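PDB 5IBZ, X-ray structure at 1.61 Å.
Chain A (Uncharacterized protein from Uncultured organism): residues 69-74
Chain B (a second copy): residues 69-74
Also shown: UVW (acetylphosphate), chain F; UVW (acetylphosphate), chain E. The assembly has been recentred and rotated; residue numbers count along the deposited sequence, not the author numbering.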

ATOM      1  N   ARG A  69      -5.127  12.601  -5.177  1.00 12.04           N
ATOM      2  CA  ARG A  69      -4.067  11.606  -5.219  1.00 13.60           C
ATOM      3  C   ARG A  69      -3.146  11.742  -4.010  1.00 16.68           C
ATOM      4  O   ARG A  69      -2.860  12.855  -3.549  1.00 18.50           O
ATOM      5  N   LEU A  70      -2.710  10.608  -3.473  1.00 14.81           N
ATOM      6  CA  LEU A  70      -1.808  10.641  -2.315  1.00 15.51           C
ATOM      7  C   LEU A  70      -0.343  10.684  -2.727  1.00 12.11           C
ATOM      8  O   LEU A  70       0.024  10.186  -3.777  1.00 14.67           O
ATOM      9  N   PRO A  71       0.513  11.288  -1.896  1.00 12.98           N
ATOM     10  CA  PRO A  71       1.940  11.289  -2.240  1.00 12.62           C
ATOM     11  C   PRO A  71       2.526   9.873  -2.188  1.00 10.81           C
ATOM     12  O   PRO A  71       2.127   9.085  -1.331  1.00 14.61           O
ATOM     13  N   PRO A  72       3.471   9.552  -3.080  1.00  9.72           N
ATOM     14  CA  PRO A  72       4.208   8.286  -2.938  1.00  9.71           C
ATOM     15  C   PRO A  72       4.741   8.067  -1.538  1.00 11.41           C
ATOM     16  O   PRO A  72       5.145   9.019  -0.881  1.00 11.58           O
ATOM     17  N   HIS A  73       4.774   6.821  -1.097  1.00 16.18           N
ATOM     18  CA  HIS A  73       5.183   6.522   0.267  1.00 15.26           C
ATOM     19  C   HIS A  73       6.144   5.340   0.337  1.00 14.06           C
ATOM     20  O   HIS A  73       5.781   4.209   0.046  1.00 13.60           O
ATOM     21  N   HIS A  74       7.367   5.637   0.749  1.00 13.83           N
ATOM     22  CA  HIS A  74       8.474   4.680   0.842  1.00 12.95           C
ATOM     23  C   HIS A  74       8.573   4.155   2.271  1.00 12.23           C
ATOM     24  O   HIS A  74       8.556   4.943   3.214  1.00 12.71           O
TER
ATOM     25  N   ARG B  69       2.212  11.722   8.153  1.00 14.79           N
ATOM     26  CA  ARG B  69       1.486  10.470   7.991  1.00 14.58           C
ATOM     27  C   ARG B  69       0.536  10.568   6.794  1.00 16.59           C
ATOM     28  O   ARG B  69      -0.067  11.619   6.556  1.00 22.45           O
ATOM     29  N   LEU B  70       0.436   9.484   6.029  1.00 16.72           N
ATOM     30  CA  LEU B  70      -0.494   9.404   4.885  1.00 18.80           C
ATOM     31  C   LEU B  70      -1.914   9.185   5.359  1.00 13.95           C
ATOM     32  O   LEU B  70      -2.134   8.461   6.316  1.00 14.89           O
ATOM     33  N   PRO B  71      -2.900   9.759   4.659  1.00 13.05           N
ATOM     34  CA  PRO B  71      -4.286   9.368   4.949  1.00 13.21           C
ATOM     35  C   PRO B  71      -4.520   7.897   4.605  1.00 12.91           C
ATOM     36  O   PRO B  71      -3.931   7.411   3.650  1.00 13.82           O
ATOM     37  N   PRO B  72      -5.384   7.201   5.353  1.00 10.26           N
ATOM     38  CA  PRO B  72      -5.777   5.859   4.918  1.00  8.27           C
ATOM     39  C   PRO B  72      -6.306   5.898   3.482  1.00  8.41           C
ATOM     40  O   PRO B  72      -6.915   6.875   3.076  1.00 11.02           O
ATOM     41  N   HIS B  73      -6.073   4.827   2.734  1.00  8.73           N
ATOM     42  CA  HIS B  73      -6.452   4.809   1.339  1.00  8.79           C
ATOM     43  C   HIS B  73      -7.065   3.474   0.958  1.00  9.10           C
ATOM     44  O   HIS B  73      -6.390   2.439   0.958  1.00 10.61           O
ATOM     45  N   HIS B  74      -8.349   3.528   0.608  1.00 10.67           N
ATOM     46  CA  HIS B  74      -9.174   2.361   0.262  1.00 11.33           C
ATOM     47  C   HIS B  74      -9.239   2.229  -1.255  1.00 10.97           C
ATOM     48  O   HIS B  74      -9.470   3.213  -1.960  1.00 13.68           O
TER

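Where two copies of a chain meet, identical sequence need not mean identical side-chain conformation, and this small contact illustrates the point. At its centre, L70(A) and L70(B) point toward each other's stretch, their CA atoms 7.4 Å apart. L70(A) adopts m at chi1 and t at chi2, whereas L70(B) sits between wells at chi1 (-123°) with chi2 p. The two leucines meet through CD1 of L70(A) and CD2 of L70(B), 3.9 Å apart.

Each leucine then reaches the proline and histidine of the other copy. CD2 of L70(A) lies 3.9 Å from CG of P71(B), and its CD1 is 3.7 Å from CB of H73(B). In the reverse direction the packing is looser: CD1 of L70(B) stands 4.3 Å from CD of P71(A) and 4.0 Å from CD2 of H73(A). Both histidines are t at chi1, and their ND1 atoms are hydrogen-bonded elsewhere in the structure. No hydrogen bond joins the stretches.

Beyond the packed surface, R69(A) and R69(B) make no contact with the other stretch, and their CA-to-CB bonds point away from it. Their extended m, t, t side chains carry the guanidinium groups to acetylphosphate: NH1 of R69(A) donates to O2P of the chain E ligand (2.9 Å), and NH1 of R69(B) to O3P of the chain F ligand (2.9 Å). NH2 binds a second phosphoryl oxygen in each case.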

ATOM      1  CB  ARG A  69      -3.255  11.720  -6.511  1.00 14.07           C
ATOM      2  CG  ARG A  69      -4.034  11.360  -7.766  1.00 14.93           C
ATOM      3  CD  ARG A  69      -3.286  11.767  -9.005  1.00 13.68           C
ATOM      4  NE  ARG A  69      -4.108  11.530 -10.185  1.00 16.27           N
ATOM      5  CZ  ARG A  69      -4.009  12.213 -11.318  1.00 15.28           C
ATOM      6  NH1 ARG A  69      -3.118  13.192 -11.437  1.00 14.12           N
ATOM      7  NH2 ARG A  69      -4.820  11.918 -12.325  1.00 16.75           N
ATOM      8  CB  LEU A  70      -2.045   9.434  -1.436  1.00 17.49           C
ATOM      9  CG  LEU A  70      -3.458   9.336  -0.867  1.00 25.99           C
ATOM     10  CD1 LEU A  70      -3.426   8.230   0.150  1.00 29.24           C
ATOM     11  CD2 LEU A  70      -3.973  10.651  -0.263  1.00 26.95           C
ATOM     12  CB  PRO A  71       2.575  12.179  -1.160  1.00 15.53           C
ATOM     13  CG  PRO A  71       1.440  12.839  -0.438  1.00 16.56           C
ATOM     14  CD  PRO A  71       0.234  11.982  -0.631  1.00 14.41           C
ATOM     15  CB  PRO A  72       5.367   8.441  -3.930  1.00  9.27           C
ATOM     16  CG  PRO A  72       4.847   9.408  -4.952  1.00  9.26           C
ATOM     17  CD  PRO A  72       3.959  10.352  -4.217  1.00 11.63           C
ATOM     18  CB  HIS A  73       3.969   6.238   1.145  1.00 15.24           C
ATOM     19  CG  HIS A  73       4.298   6.232   2.597  1.00 14.82           C
ATOM     20  ND1 HIS A  73       4.189   5.107   3.391  1.00 14.04           N
ATOM     21  CD2 HIS A  73       4.781   7.212   3.393  1.00 26.70           C
ATOM     22  CE1 HIS A  73       4.601   5.399   4.612  1.00 14.02           C
ATOM     23  NE2 HIS A  73       4.950   6.673   4.645  1.00 24.36           N
ATOM     24  CB  HIS A  74       9.762   5.410   0.418  1.00 13.44           C
ATOM     25  CG  HIS A  74      11.028   4.599   0.496  1.00 12.81           C
ATOM     26  ND1 HIS A  74      12.175   5.095   1.070  1.00 13.73           N
ATOM     27  CD2 HIS A  74      11.355   3.386  -0.011  1.00 12.36           C
ATOM     28  CE1 HIS A  74      13.146   4.203   0.956  1.00 13.78           C
ATOM     29  NE2 HIS A  74      12.676   3.156   0.304  1.00 12.17           N
TER
ATOM     30  CB  ARG B  69       0.706  10.106   9.257  1.00 15.74           C
ATOM     31  CG  ARG B  69       1.584   9.704  10.439  1.00 15.66           C
ATOM     32  CD  ARG B  69       0.782   9.575  11.740  1.00 14.63           C
ATOM     33  NE  ARG B  69       1.686   9.309  12.857  1.00 19.87           N
ATOM     34  CZ  ARG B  69       1.437   9.611  14.123  1.00 18.27           C
ATOM     35  NH1 ARG B  69       0.293  10.193  14.469  1.00 18.72           N
ATOM     36  NH2 ARG B  69       2.350   9.333  15.048  1.00 20.28           N
ATOM     37  CB  LEU B  70      -0.141   8.240   3.956  1.00 22.76           C
ATOM     38  CG  LEU B  70       0.124   8.575   2.497  1.00 39.30           C
ATOM     39  CD1 LEU B  70       1.455   9.207   2.458  1.00 41.37           C
ATOM     40  CD2 LEU B  70       0.084   7.324   1.620  1.00 41.71           C
ATOM     41  CB  PRO B  71      -5.113  10.273   4.023  1.00 17.07           C
ATOM     42  CG  PRO B  71      -4.210  11.333   3.595  1.00 18.24           C
ATOM     43  CD  PRO B  71      -2.827  10.767   3.596  1.00 14.95           C
ATOM     44  CB  PRO B  72      -6.870   5.470   5.909  1.00  9.51           C
ATOM     45  CG  PRO B  72      -6.581   6.306   7.134  1.00 11.48           C
ATOM     46  CD  PRO B  72      -6.003   7.578   6.637  1.00 12.00           C
ATOM     47  CB  HIS B  73      -5.271   5.081   0.449  1.00 11.27           C
ATOM     48  CG  HIS B  73      -5.674   5.392  -0.951  1.00 12.23           C
ATOM     49  ND1 HIS B  73      -5.265   4.637  -2.034  1.00 13.49           N
ATOM     50  CD2 HIS B  73      -6.460   6.374  -1.447  1.00 20.10           C
ATOM     51  CE1 HIS B  73      -5.800   5.140  -3.132  1.00 12.88           C
ATOM     52  NE2 HIS B  73      -6.525   6.197  -2.807  1.00 21.07           N
ATOM     53  CB  HIS B  74     -10.573   2.546   0.874  1.00 13.02           C
ATOM     54  CG  HIS B  74     -11.592   1.513   0.487  1.00 11.26           C
ATOM     55  ND1 HIS B  74     -12.840   1.855   0.002  1.00 11.61           N
ATOM     56  CD2 HIS B  74     -11.597   0.165   0.615  1.00 10.14           C
ATOM     57  CE1 HIS B  74     -13.548   0.756  -0.196  1.00 11.90           C
ATOM     58  NE2 HIS B  74     -12.815  -0.283   0.162  1.00  9.38           N
TER
HETATM   59  C1  UVW F 401       2.272  12.899  17.140  1.00 44.05           C
HETATM   60  O1  UVW F 401       2.502  12.249  16.178  1.00 54.91           O
HETATM   61  C1M UVW F 401       2.808  14.324  17.247  1.00 43.15           C
HETATM   62  O2  UVW F 401       1.509  12.387  18.193  1.00 27.99           O
HETATM   63  P   UVW F 401       1.000  10.825  18.267  1.00 20.73           P
HETATM   64  O1P UVW F 401       2.127   9.870  17.951  1.00 22.07           O
HETATM   65  O2P UVW F 401       0.506  10.623  19.682  1.00 26.99           O
HETATM   66  O3P UVW F 401      -0.130  10.564  17.306  1.00 27.93           O
HETATM   67  C1  UVW E 401      -5.696  16.296 -13.510  1.00 44.15           C
HETATM   68  O1  UVW E 401      -6.846  16.228 -13.236  1.00 48.00           O
HETATM   69  C1M UVW E 401      -4.750  17.022 -12.583  1.00 48.80           C
HETATM   70  O2  UVW E 401      -5.215  15.786 -14.710  1.00 26.82           O
HETATM   71  P   UVW E 401      -4.114  14.581 -14.975  1.00 17.38           P
HETATM   72  O1P UVW E 401      -3.621  14.981 -16.357  1.00 19.37           O
HETATM   73  O2P UVW E 401      -2.946  14.620 -13.996  1.00 23.22           O
HETATM   74  O3P UVW E 401      -4.825  13.261 -14.950  1.00 18.08           O